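Local structure of 5-nitroimidazole antibiotic resistance protein (Bacteroides thetaiotaomicron, 2FG9) at residues A[85-90]-A[115-120]; A[75-80]-A[156-161]; A[44-49]-A[80-85]. The protein binds flavin-adenine dinucleotide and is a putative 5-nitroimidazole resistance protein, probably an oxidoreductase of the pyridoxamine 5'-phosphate oxidase family. All coordinates share one frame; numbering follows the deposited sequence.

Contact 1 (A[85-90]-A[115-120]); sequences NVCITF and MCRGKV. With FAD (flavin-adenine dinucleotide), chain C.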
loop_
_atom_site.group_PDB
_atom_site.type_symbol
_atom_site.label_atom_id
_atom_site.label_comp_id
_atom_site.label_asym_id
_atom_site.label_seq_id
_atom_site.Cartn_x
_atom_site.Cartn_y
_atom_site.Cartn_z
ATOM N N ASN A 85 16.573 -4.387 36.245
ATOM C CA ASN A 85 15.254 -4.878 35.840
ATOM C C ASN A 85 14.625 -3.976 34.787
ATOM O O ASN A 85 14.527 -2.757 34.992
ATOM C CB ASN A 85 14.328 -4.955 37.035
ATOM C CG ASN A 85 14.742 -6.016 37.984
ATOM O OD1 ASN A 85 14.535 -7.191 37.719
ATOM N ND2 ASN A 85 15.383 -5.623 39.072
ATOM N N VAL A 86 14.210 -4.577 33.673
ATOM C CA VAL A 86 13.583 -3.842 32.594
ATOM C C VAL A 86 12.251 -4.469 32.207
ATOM O O VAL A 86 12.076 -5.679 32.323
ATOM C CB VAL A 86 14.493 -3.763 31.367
ATOM C CG1 VAL A 86 15.724 -2.935 31.699
ATOM C CG2 VAL A 86 14.912 -5.165 30.877
ATOM N N CYS A 87 11.320 -3.632 31.745
ATOM C CA CYS A 87 10.059 -4.102 31.189
ATOM C C CYS A 87 10.053 -3.695 29.707
ATOM O O CYS A 87 10.098 -2.522 29.368
ATOM C CB CYS A 87 8.877 -3.528 31.969
ATOM S SG CYS A 87 7.281 -4.170 31.444
ATOM N N ILE A 88 10.080 -4.681 28.824
ATOM C CA ILE A 88 10.190 -4.413 27.422
ATOM C C ILE A 88 8.882 -4.770 26.734
ATOM O O ILE A 88 8.444 -5.909 26.748
ATOM C CB ILE A 88 11.364 -5.173 26.811
ATOM C CG1 ILE A 88 12.648 -4.861 27.584
ATOM C CG2 ILE A 88 11.479 -4.806 25.327
ATOM C CD1 ILE A 88 13.904 -5.545 27.086
ATOM N N THR A 89 8.279 -3.764 26.115
ATOM C CA THR A 89 6.919 -3.848 25.586
ATOM C C THR A 89 6.869 -3.634 24.095
ATOM O O THR A 89 7.655 -2.874 23.529
ATOM C CB THR A 89 6.048 -2.828 26.304
ATOM O OG1 THR A 89 6.025 -3.154 27.698
ATOM C CG2 THR A 89 4.644 -2.848 25.813
ATOM N N PHE A 90 5.949 -4.340 23.452
ATOM C CA PHE A 90 5.862 -4.387 21.978
ATOM C C PHE A 90 4.405 -4.224 21.592
ATOM O O PHE A 90 3.541 -4.743 22.286
ATOM C CB PHE A 90 6.325 -5.737 21.407
ATOM C CG PHE A 90 7.642 -6.222 21.934
ATOM C CD1 PHE A 90 7.731 -6.800 23.186
ATOM C CD2 PHE A 90 8.781 -6.153 21.158
ATOM C CE1 PHE A 90 8.929 -7.283 23.648
ATOM C CE2 PHE A 90 9.970 -6.601 21.627
ATOM C CZ PHE A 90 10.054 -7.159 22.873
HETATM N N MSE A 115 4.673 -8.092 26.419
HETATM C CA MSE A 115 5.459 -7.511 27.473
HETATM C C MSE A 115 6.385 -8.549 28.005
HETATM O O MSE A 115 5.950 -9.616 28.354
HETATM C CB MSE A 115 4.555 -7.040 28.590
HETATM C CG MSE A 115 5.284 -6.264 29.654
HETATM SE SE MSE A 115 4.156 -5.878 31.166
HETATM C CE MSE A 115 2.943 -4.589 30.253
ATOM N N CYS A 116 7.665 -8.214 28.067
ATOM C CA CYS A 116 8.699 -9.073 28.621
ATOM C C CYS A 116 9.387 -8.409 29.802
ATOM O O CYS A 116 9.861 -7.298 29.695
ATOM C CB CYS A 116 9.787 -9.350 27.592
ATOM S SG CYS A 116 9.251 -10.264 26.128
ATOM N N ARG A 117 9.509 -9.140 30.898
ATOM C CA ARG A 117 10.231 -8.662 32.087
ATOM C C ARG A 117 11.456 -9.541 32.272
ATOM O O ARG A 117 11.373 -10.761 32.170
ATOM C CB ARG A 117 9.357 -8.750 33.316
ATOM C CG ARG A 117 8.226 -7.672 33.403
ATOM C CD ARG A 117 7.843 -7.567 34.859
ATOM N NE ARG A 117 6.619 -6.839 35.250
ATOM C CZ ARG A 117 5.386 -7.231 34.947
ATOM N NH1 ARG A 117 5.175 -8.300 34.176
ATOM N NH2 ARG A 117 4.355 -6.524 35.380
ATOM N N GLY A 118 12.589 -8.920 32.557
ATOM C CA GLY A 118 13.822 -9.673 32.783
ATOM C C GLY A 118 14.872 -8.723 33.258
ATOM O O GLY A 118 14.588 -7.555 33.502
ATOM N N LYS A 119 16.084 -9.235 33.441
ATOM C CA LYS A 119 17.191 -8.434 33.906
ATOM C C LYS A 119 18.226 -8.300 32.817
ATOM O O LYS A 119 18.518 -9.263 32.140
ATOM C CB LYS A 119 17.821 -9.105 35.092
ATOM C CG LYS A 119 17.024 -9.048 36.332
ATOM C CD LYS A 119 17.750 -9.839 37.392
ATOM C CE LYS A 119 17.350 -9.428 38.829
ATOM N NZ LYS A 119 16.108 -10.137 39.212
ATOM N N VAL A 120 18.810 -7.120 32.699
ATOM C CA VAL A 120 19.879 -6.846 31.751
ATOM C C VAL A 120 21.324 -7.194 32.162
ATOM O O VAL A 120 21.821 -6.705 33.166
ATOM C CB VAL A 120 19.884 -5.342 31.428
ATOM C CG1 VAL A 120 21.078 -4.981 30.516
ATOM C CG2 VAL A 120 18.600 -4.949 30.766
HETATM P PA FAD C . -3.274 -5.475 34.816
HETATM O O1A FAD C . -3.285 -4.778 36.166
HETATM O O2A FAD C . -4.476 -6.330 34.456
HETATM O O5B FAD C . -1.950 -6.391 34.765
HETATM C C5B FAD C . -2.033 -7.790 34.642
HETATM C C4B FAD C . -0.723 -8.326 34.067
HETATM O O4B FAD C . -0.922 -8.716 32.703
HETATM C C3B FAD C . 0.468 -7.357 34.063
HETATM O O3B FAD C . 1.173 -7.230 35.288
HETATM C C2B FAD C . 1.286 -7.958 32.936
HETATM O O2B FAD C . 1.990 -9.140 33.302
HETATM C C1B FAD C . 0.188 -8.302 31.926
HETATM N N9A FAD C . -0.077 -7.135 31.031
HETATM C C8A FAD C . -0.702 -5.957 31.339
HETATM N N7A FAD C . -0.692 -5.165 30.253
HETATM C C5A FAD C . -0.098 -5.814 29.216
HETATM C C6A FAD C . 0.156 -5.443 27.860
HETATM N N6A FAD C . -0.679 -4.585 27.244
HETATM N N1A FAD C . 0.827 -6.346 27.059
HETATM C C2A FAD C . 1.221 -7.587 27.572
HETATM N N3A FAD C . 0.983 -7.958 28.887
HETATM C C4A FAD C . 0.315 -7.074 29.708
HETATM N N1 FAD C . -5.711 0.098 28.083
HETATM C C2 FAD C . -6.382 1.141 28.706
HETATM O O2 FAD C . -6.817 1.023 29.859
HETATM N N3 FAD C . -6.594 2.309 28.007
HETATM C C4 FAD C . -6.118 2.447 26.697
HETATM O O4 FAD C . -6.045 3.573 26.262
HETATM C C4X FAD C . -5.442 1.409 26.078
HETATM N N5 FAD C . -4.945 1.478 24.782
HETATM C C5X FAD C . -4.257 0.371 24.217
HETATM C C6 FAD C . -3.743 0.440 22.955
HETATM C C7 FAD C . -3.044 -0.618 22.408
HETATM C C7M FAD C . -1.994 -0.133 21.461
HETATM C C8 FAD C . -2.872 -1.779 23.129
HETATM C C8M FAD C . -1.995 -2.901 22.730
HETATM C C9 FAD C . -3.388 -1.877 24.387
HETATM C C9A FAD C . -4.058 -0.795 24.936
HETATM N N10 FAD C . -4.538 -0.823 26.230
HETATM C C10 FAD C . -5.224 0.234 26.799
HETATM C "C1'" FAD C . -4.196 -1.944 27.118
HETATM C "C2'" FAD C . -3.340 -1.415 28.241
HETATM O "O2'" FAD C . -2.019 -1.845 27.927
HETATM C "C3'" FAD C . -4.092 -2.005 29.453
HETATM O "O3'" FAD C . -4.600 -1.074 30.405
HETATM C "C4'" FAD C . -3.245 -3.043 30.100
HETATM O "O4'" FAD C . -2.950 -4.077 29.152
HETATM C "C5'" FAD C . -4.020 -3.401 31.376
HETATM O "O5'" FAD C . -3.448 -2.459 32.269
HETATM P P FAD C . -3.131 -2.776 33.812
HETATM O O1P FAD C . -4.383 -2.333 34.583
HETATM O O2P FAD C . -1.844 -2.145 34.278
HETATM O O3P FAD C . -3.020 -4.369 33.677
#
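A beta hairpin of the flavin-binding barrel pairs Val86 with Gly118 and Ile88 with Cys116 as antiparallel hydrogen-bonded pairs, and one of its faces carries Met115 and Arg117 of the FAD pocket. Ile88 N gives a nearly straight bond to Cys116 O (2.8 Å), whereas Gly118 N reaches Val86 O over a longer 3.3 Å. On the pocket face Cys87 SG, anti to its own backbone N (chi1 -175°), lies against the selenomethionine Met115, 3.4 Å from its CG. The Met115 chain runs extended and then bends at its last torsion (chi3 -69°), which lays CE 3.4 Å from FAD C5A of the adenine. Its selenium sits over one face of the Arg117 guanidinium, toward the rim. Arg117 NH2 donates to the ribose hydroxyl O3B of FAD (3.3 Å), in the plane of the guanidinium, and NH1 makes a weak bond to O2B. On the other face Val86 CG1 meets Val120 CG2 at 3.6 Å, and Cys116 SG lies obliquely beside the Phe90 ring. Strand 41-46 flanks 85-90 and strand 156-175 flanks 115-120; Leu80 of helix 75-82 rests on Val86 and Val120, while the second subunit packs on the pocket face.

Contact 2 (A[75-80]-A[156-161]); sequences GKIEML and KVWKVP. With FAD (flavin-adenine dinucleotide), chain B; EDO (1,2-ethanediol), chain D.
With CG turned between its backbone N and carbonyl carbon (chi1 57°), Lys76 runs its chain past the Trp158 ring, and a bend at chi4 (-61°) turns NZ onto the FAD. Trp158, with CG anti to its carbonyl carbon (chi1 -57°), places its six-membered ring against the same helix. The contact thus sets helix 75-82 against strand 156-175 of the barrel fold, beside the flavin site. Leu80 CD1 lies over one face of the six-membered ring, near its rim, in a CH-pi contact, 3.9 Å from the ring centroid. Lys76 CE and Ile77 CD1 both approach Trp158 CZ2 obliquely, CE at 3.8 Å. Ile77 CG2 also brushes the end of Lys156, whose NZ is hydrogen-bonded to Pro72 O. The indole rotation is further fixed by a hydrogen bond from Trp158 NE1 to Ser70 OG, and Phe122 meets the indole edge-to-face. Beyond the aromatic packing, the amine of Lys76 is gripped by several oxygens, a setting that would favour its charged form. Lys76 N donates to the phosphate oxygen O2P at 3.0 Å; Lys76 NZ binds O1P (2.9 Å), O5', an ethanediol O2 probably from the crystallisation liquor, and the ribityl hydroxyl O3' of FAD at 2.8 Å.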
loop_
_atom_site.group_PDB
_atom_site.type_symbol
_atom_site.label_atom_id
_atom_site.label_comp_id
_atom_site.label_asym_id
_atom_site.label_seq_id
_atom_site.Cartn_x
_atom_site.Cartn_y
_atom_site.Cartn_z
ATOM N N GLY A 75 23.021 7.640 29.895
ATOM C CA GLY A 75 21.787 7.807 30.678
ATOM C C GLY A 75 21.185 6.511 31.171
ATOM O O GLY A 75 21.174 6.243 32.357
ATOM N N LYS A 76 20.710 5.705 30.228
ATOM C CA LYS A 76 20.118 4.393 30.508
ATOM C C LYS A 76 21.113 3.411 31.115
ATOM O O LYS A 76 20.713 2.442 31.770
ATOM C CB LYS A 76 19.518 3.781 29.232
ATOM C CG LYS A 76 20.493 3.625 28.042
ATOM C CD LYS A 76 19.687 3.329 26.748
ATOM C CE LYS A 76 20.530 3.032 25.543
ATOM N NZ LYS A 76 21.388 4.175 25.209
ATOM N N ILE A 77 22.402 3.664 30.917
ATOM C CA ILE A 77 23.443 2.778 31.436
ATOM C C ILE A 77 23.629 2.994 32.919
ATOM O O ILE A 77 23.647 2.037 33.690
ATOM C CB ILE A 77 24.793 2.986 30.685
ATOM C CG1 ILE A 77 24.587 2.827 29.156
ATOM C CG2 ILE A 77 25.901 2.083 31.258
ATOM C CD1 ILE A 77 23.796 1.576 28.737
ATOM N N GLU A 78 23.782 4.250 33.326
ATOM C CA GLU A 78 23.825 4.564 34.751
ATOM C C GLU A 78 22.623 3.955 35.492
ATOM O O GLU A 78 22.773 3.366 36.562
ATOM C CB GLU A 78 23.923 6.082 34.977
ATOM C CG GLU A 78 25.393 6.589 35.006
HETATM N N MSE A 79 21.437 4.047 34.892
HETATM C CA MSE A 79 20.233 3.547 35.545
HETATM C C MSE A 79 20.328 2.042 35.694
HETATM O O MSE A 79 20.063 1.500 36.755
HETATM C CB MSE A 79 18.969 3.915 34.752
HETATM C CG MSE A 79 18.804 5.377 34.507
HETATM SE SE MSE A 79 17.321 5.681 33.312
HETATM C CE MSE A 79 17.502 7.750 33.117
ATOM N N LEU A 80 20.697 1.352 34.623
ATOM C CA LEU A 80 20.742 -0.120 34.675
ATOM C C LEU A 80 21.779 -0.630 35.657
ATOM O O LEU A 80 21.650 -1.732 36.178
ATOM C CB LEU A 80 21.016 -0.723 33.308
ATOM C CG LEU A 80 19.898 -0.469 32.301
ATOM C CD1 LEU A 80 20.390 -0.735 30.918
ATOM C CD2 LEU A 80 18.696 -1.340 32.638
ATOM N N LYS A 156 27.786 -1.711 23.709
ATOM C CA LYS A 156 27.317 -2.541 24.801
ATOM C C LYS A 156 26.230 -3.355 24.190
ATOM O O LYS A 156 25.352 -2.823 23.523
ATOM C CB LYS A 156 26.785 -1.735 25.981
ATOM C CG LYS A 156 27.850 -1.499 27.053
ATOM C CD LYS A 156 27.262 -0.763 28.204
ATOM C CE LYS A 156 28.164 -0.800 29.440
ATOM N NZ LYS A 156 29.094 0.349 29.396
ATOM N N VAL A 157 26.322 -4.656 24.412
ATOM C CA VAL A 157 25.328 -5.567 23.949
ATOM C C VAL A 157 24.592 -6.140 25.145
ATOM O O VAL A 157 25.193 -6.796 25.999
ATOM C CB VAL A 157 25.942 -6.691 23.112
ATOM C CG1 VAL A 157 24.829 -7.512 22.495
ATOM C CG2 VAL A 157 26.834 -6.111 21.989
ATOM N N TRP A 158 23.281 -5.928 25.154
ATOM C CA TRP A 158 22.427 -6.236 26.289
ATOM C C TRP A 158 21.819 -7.579 26.067
ATOM O O TRP A 158 21.275 -7.831 25.003
ATOM C CB TRP A 158 21.264 -5.287 26.344
ATOM C CG TRP A 158 21.557 -3.860 26.411
ATOM C CD1 TRP A 158 22.695 -3.210 26.035
ATOM C CD2 TRP A 158 20.640 -2.860 26.824
ATOM N NE1 TRP A 158 22.542 -1.857 26.223
ATOM C CE2 TRP A 158 21.287 -1.620 26.706
ATOM C CE3 TRP A 158 19.326 -2.894 27.298
ATOM C CZ2 TRP A 158 20.665 -0.423 27.042
ATOM C CZ3 TRP A 158 18.717 -1.707 27.641
ATOM C CH2 TRP A 158 19.387 -0.492 27.512
ATOM N N LYS A 159 21.916 -8.450 27.059
ATOM C CA LYS A 159 21.223 -9.727 27.046
ATOM C C LYS A 159 20.202 -9.684 28.149
ATOM O O LYS A 159 20.502 -9.288 29.290
ATOM C CB LYS A 159 22.197 -10.876 27.284
ATOM C CG LYS A 159 21.582 -12.264 27.270
ATOM C CD LYS A 159 22.681 -13.273 27.444
ATOM C CE LYS A 159 22.126 -14.689 27.481
ATOM N NZ LYS A 159 23.212 -15.698 27.683
ATOM N N VAL A 160 18.987 -10.066 27.800
ATOM C CA VAL A 160 17.853 -9.999 28.730
ATOM C C VAL A 160 17.104 -11.307 28.646
ATOM O O VAL A 160 16.191 -11.459 27.809
ATOM C CB VAL A 160 16.891 -8.851 28.383
ATOM C CG1 VAL A 160 15.811 -8.741 29.449
ATOM C CG2 VAL A 160 17.644 -7.529 28.237
ATOM N N PRO A 161 17.507 -12.273 29.482
ATOM C CA PRO A 161 16.698 -13.487 29.544
ATOM C C PRO A 161 15.333 -13.094 30.067
ATOM O O PRO A 161 15.245 -12.313 31.028
ATOM C CB PRO A 161 17.436 -14.379 30.546
ATOM C CG PRO A 161 18.865 -13.797 30.663
ATOM C CD PRO A 161 18.671 -12.309 30.387
HETATM P PA FAD B . 20.521 9.867 27.100
HETATM O O1A FAD B . 21.250 9.353 28.329
HETATM O O2A FAD B . 21.334 10.622 26.064
HETATM O O5B FAD B . 19.328 10.816 27.617
HETATM C C5B FAD B . 19.284 12.182 27.287
HETATM C C4B FAD B . 17.846 12.687 27.404
HETATM O O4B FAD B . 17.301 12.886 26.095
HETATM C C3B FAD B . 16.860 11.769 28.141
HETATM O O3B FAD B . 16.890 11.830 29.558
HETATM C C2B FAD B . 15.556 12.247 27.527
HETATM O O2B FAD B . 15.099 13.491 28.045
HETATM C C1B FAD B . 15.965 12.415 26.062
HETATM N N9A FAD B . 15.774 11.132 25.320
HETATM C C8A FAD B . 16.511 9.982 25.414
HETATM N N7A FAD B . 15.973 9.056 24.602
HETATM C C5A FAD B . 14.906 9.584 23.944
HETATM C C6A FAD B . 14.005 9.049 22.974
HETATM N N6A FAD B . 14.434 8.088 22.135
HETATM N N1A FAD B . 12.985 9.863 22.522
HETATM C C2A FAD B . 12.866 11.174 22.997
HETATM N N3A FAD B . 13.733 11.705 23.940
HETATM C C4A FAD B . 14.760 10.912 24.409
HETATM N N1 FAD B . 19.348 3.374 20.870
HETATM C C2 FAD B . 20.281 2.398 21.190
HETATM O O2 FAD B . 21.243 2.650 21.927
HETATM N N3 FAD B . 20.145 1.142 20.642
HETATM C C4 FAD B . 19.068 0.851 19.795
HETATM O O4 FAD B . 18.823 -0.319 19.611
HETATM C C4X FAD B . 18.133 1.822 19.482
HETATM N N5 FAD B . 17.043 1.602 18.648
HETATM C C5X FAD B . 16.122 2.651 18.378
HETATM C C6 FAD B . 15.035 2.435 17.583
HETATM C C7 FAD B . 14.116 3.438 17.340
HETATM C C7M FAD B . 12.747 2.871 17.141
HETATM C C8 FAD B . 14.298 4.689 17.888
HETATM C C8M FAD B . 13.300 5.779 17.854
HETATM C C9 FAD B . 15.384 4.931 18.675
HETATM C C9A FAD B . 16.279 3.907 18.937
HETATM N N10 FAD B . 17.355 4.086 19.783
HETATM C C10 FAD B . 18.274 3.089 20.051
HETATM C "C1'" FAD B . 17.478 5.326 20.565
HETATM C "C2'" FAD B . 17.343 4.981 22.026
HETATM O "O2'" FAD B . 16.034 5.414 22.384
HETATM C "C3'" FAD B . 18.589 5.697 22.589
HETATM O "O3'" FAD B . 19.548 4.881 23.256
HETATM C "C4'" FAD B . 18.158 6.841 23.437
HETATM O "O4'" FAD B . 17.380 7.751 22.649
HETATM C "C5'" FAD B . 19.466 7.334 24.073
HETATM O "O5'" FAD B . 19.470 6.538 25.246
HETATM P P FAD B . 19.980 7.066 26.676
HETATM O O1P FAD B . 21.466 6.683 26.743
HETATM O O2P FAD B . 19.141 6.549 27.816
HETATM O O3P FAD B . 19.758 8.631 26.410
HETATM C C1 EDO D . 23.767 6.367 21.376
HETATM O O1 EDO D . 22.959 7.202 22.220
HETATM C C2 EDO D . 23.209 4.944 21.341
HETATM O O2 EDO D . 23.049 4.412 22.669
#

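Contact 3 (A[44-49]-A[80-85]); sequences GITDLE and LQRNNN
One face of the Arg82 guanidinium, in one of its two modelled conformers and so with some doubt, is covered by the Asp47 carbonyl, whose O stands over the centre of the group at 3.5 Å from CZ; Leu48 CA lies over the same face, and Thr46 O approaches obliquely. Thr46 CG2 is 3.6 Å from Arg82 NH2. The chain of Arg82 leaves with CG anti to the backbone N (chi1 -180°) and bends at chi3, running past Leu48 in the opposite direction so that Leu48 CD2 touches Arg82 CD (3.6 Å). The Asn83 carboxamide is the second flat group: its OD1 accepts Asn85 N at 2.9 Å and Asn85 ND2 at 2.8 Å, the two donors arriving from opposite faces of its plane. The first of these bonds makes an Asx turn, which carries the chain from helix 75-82 into strand 85-99, and a second Asx turn, Asp47 OD1 with Glu49 N, follows the end of strand 41-46; Asp47 OD1 also accepts from Asn51 N. A water bridges the two segments, accepting from Thr46 N (2.8 Å) and donating to Asn83 O and to Asn85 O (2.6 Å). Thr46 OG1 and Asn83 ND2 bond instead to Gly50 O and Asn51 OD1 of the second subunit. Deeper in, Ile45 CG2 packs on Leu80 CD2 at 3.8 Å, the side chains crossing at about a right angle.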
loop_
_atom_site.group_PDB
_atom_site.type_symbol
_atom_site.label_atom_id
_atom_site.label_comp_id
_atom_site.label_asym_id
_atom_site.label_seq_id
_atom_site.Cartn_x
_atom_site.Cartn_y
_atom_site.Cartn_z
ATOM N N GLY A 44 11.436 -0.029 29.402
ATOM C CA GLY A 44 11.253 0.671 30.654
ATOM C C GLY A 44 12.376 0.355 31.620
ATOM O O GLY A 44 12.696 -0.824 31.860
ATOM N N ILE A 45 12.961 1.423 32.171
ATOM C CA ILE A 45 14.031 1.359 33.146
ATOM C C ILE A 45 13.617 2.328 34.269
ATOM O O ILE A 45 13.058 3.407 33.991
ATOM C CB ILE A 45 15.318 1.883 32.515
ATOM C CG1 ILE A 45 15.561 1.223 31.164
ATOM C CG2 ILE A 45 16.494 1.668 33.395
ATOM C CD1 ILE A 45 16.714 1.825 30.397
ATOM N N THR A 46 13.880 1.962 35.521
ATOM C CA THR A 46 13.679 2.883 36.625
ATOM C C THR A 46 14.866 3.800 36.668
ATOM O O THR A 46 16.004 3.341 36.611
ATOM C CB THR A 46 13.527 2.161 37.936
ATOM O OG1 THR A 46 12.447 1.233 37.807
ATOM C CG2 THR A 46 13.203 3.159 39.056
ATOM N N ASP A 47 14.622 5.105 36.721
ATOM C CA ASP A 47 15.737 6.055 36.704
ATOM C C ASP A 47 16.300 6.201 38.097
ATOM O O ASP A 47 15.869 5.489 38.996
ATOM C CB ASP A 47 15.332 7.389 36.058
ATOM C CG ASP A 47 14.418 8.232 36.913
ATOM O OD1 ASP A 47 14.255 7.983 38.116
ATOM O OD2 ASP A 47 13.874 9.196 36.353
ATOM N N LEU A 48 17.260 7.107 38.271
ATOM C CA LEU A 48 18.052 7.186 39.519
ATOM C C LEU A 48 17.271 7.797 40.679
ATOM O O LEU A 48 17.687 7.704 41.843
ATOM C CB LEU A 48 19.338 7.990 39.298
ATOM C CG LEU A 48 20.356 7.393 38.319
ATOM C CD1 LEU A 48 21.618 8.271 38.287
ATOM C CD2 LEU A 48 20.738 5.957 38.723
ATOM N N GLU A 49 16.159 8.428 40.342
ATOM C CA GLU A 49 15.221 8.974 41.290
ATOM C C GLU A 49 14.018 8.077 41.499
ATOM O O GLU A 49 13.130 8.455 42.186
ATOM C CB GLU A 49 14.726 10.315 40.766
ATOM C CG GLU A 49 15.847 11.302 40.438
ATOM C CD GLU A 49 15.368 12.727 40.512
ATOM O OE1 GLU A 49 14.489 13.082 39.713
ATOM O OE2 GLU A 49 15.832 13.478 41.397
ATOM N N LEU A 80 20.697 1.352 34.623
ATOM C CA LEU A 80 20.742 -0.120 34.675
ATOM C C LEU A 80 21.779 -0.630 35.657
ATOM O O LEU A 80 21.650 -1.732 36.178
ATOM C CB LEU A 80 21.016 -0.723 33.308
ATOM C CG LEU A 80 19.898 -0.469 32.301
ATOM C CD1 LEU A 80 20.390 -0.735 30.918
ATOM C CD2 LEU A 80 18.696 -1.340 32.638
ATOM N N GLN A 81 22.808 0.168 35.887
ATOM C CA GLN A 81 23.835 -0.229 36.831
ATOM C C GLN A 81 23.304 -0.187 38.265
ATOM O O GLN A 81 23.732 -0.969 39.082
ATOM C CB GLN A 81 25.115 0.584 36.602
ATOM C CG GLN A 81 25.701 0.237 35.198
ATOM C CD GLN A 81 26.990 0.993 34.848
ATOM O OE1 GLN A 81 27.316 2.006 35.487
ATOM N NE2 GLN A 81 27.727 0.498 33.827
ATOM N N ARG A 82 22.333 0.688 38.524
ATOM C CA ARG A 82 21.642 0.736 39.809
ATOM C C ARG A 82 20.500 -0.291 39.915
ATOM O O ARG A 82 20.307 -0.887 40.967
ATOM C CB ARG A 82 21.106 2.148 40.021
ATOM C CG ARG A 82 20.349 2.384 41.328
ATOM C CD ARG A 82 19.525 3.655 41.230
ATOM N NE ARG A 82 18.125 3.401 41.551
ATOM C CZ ARG A 82 17.250 2.807 40.749
ATOM N NH1 ARG A 82 17.609 2.377 39.534
ATOM N NH2 ARG A 82 16.017 2.614 41.161
ATOM N N ASN A 83 19.733 -0.465 38.835
ATOM C CA ASN A 83 18.620 -1.436 38.776
ATOM C C ASN A 83 18.558 -1.969 37.360
ATOM O O ASN A 83 18.222 -1.232 36.464
ATOM C CB ASN A 83 17.268 -0.771 39.124
ATOM C CG ASN A 83 16.077 -1.766 39.128
ATOM O OD1 ASN A 83 16.164 -2.914 38.663
ATOM N ND2 ASN A 83 14.978 -1.321 39.665
ATOM N N ASN A 84 18.862 -3.242 37.162
ATOM C CA ASN A 84 18.903 -3.788 35.825
ATOM C C ASN A 84 17.613 -4.513 35.424
ATOM O O ASN A 84 17.575 -5.187 34.386
ATOM C CB ASN A 84 20.150 -4.653 35.600
ATOM C CG ASN A 84 20.110 -5.976 36.355
ATOM O OD1 ASN A 84 19.421 -6.115 37.329
ATOM N ND2 ASN A 84 20.853 -6.952 35.874
ATOM N N ASN A 85 16.573 -4.387 36.245
ATOM C CA ASN A 85 15.254 -4.878 35.840
ATOM C C ASN A 85 14.625 -3.976 34.787
ATOM O O ASN A 85 14.527 -2.757 34.992
ATOM C CB ASN A 85 14.328 -4.955 37.035
ATOM C CG ASN A 85 14.742 -6.016 37.984
ATOM O OD1 ASN A 85 14.535 -7.191 37.719
ATOM N ND2 ASN A 85 15.383 -5.623 39.072
HETATM O O HOH W 1 15.327 -0.430 35.940
#

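Helix 75-82 ties the three contacts together: Leu80 belongs to contacts 2 and 3, whose centres are about 9 Å apart, and its CD2 also packs on Val86 CG1 of contact 1 at 3.5 Å. Contacts 1 and 3 share Asn85, and a probable hydrogen bond between Cys87 O and Gly44 N (2.8 Å) joins their strands. Contact 1 lies about 11 Å from contact 2, centre to centre, where Val120 CG2 meets Val160 CG2. Two different FAD molecules are served: contact 1 holds the ribose and adenine of one, contact 2 the phosphate and ribityl chain of the other, and the Ile45 side chain of contact 3 comes within about 6 Å of the latter. Both sites are built between chains.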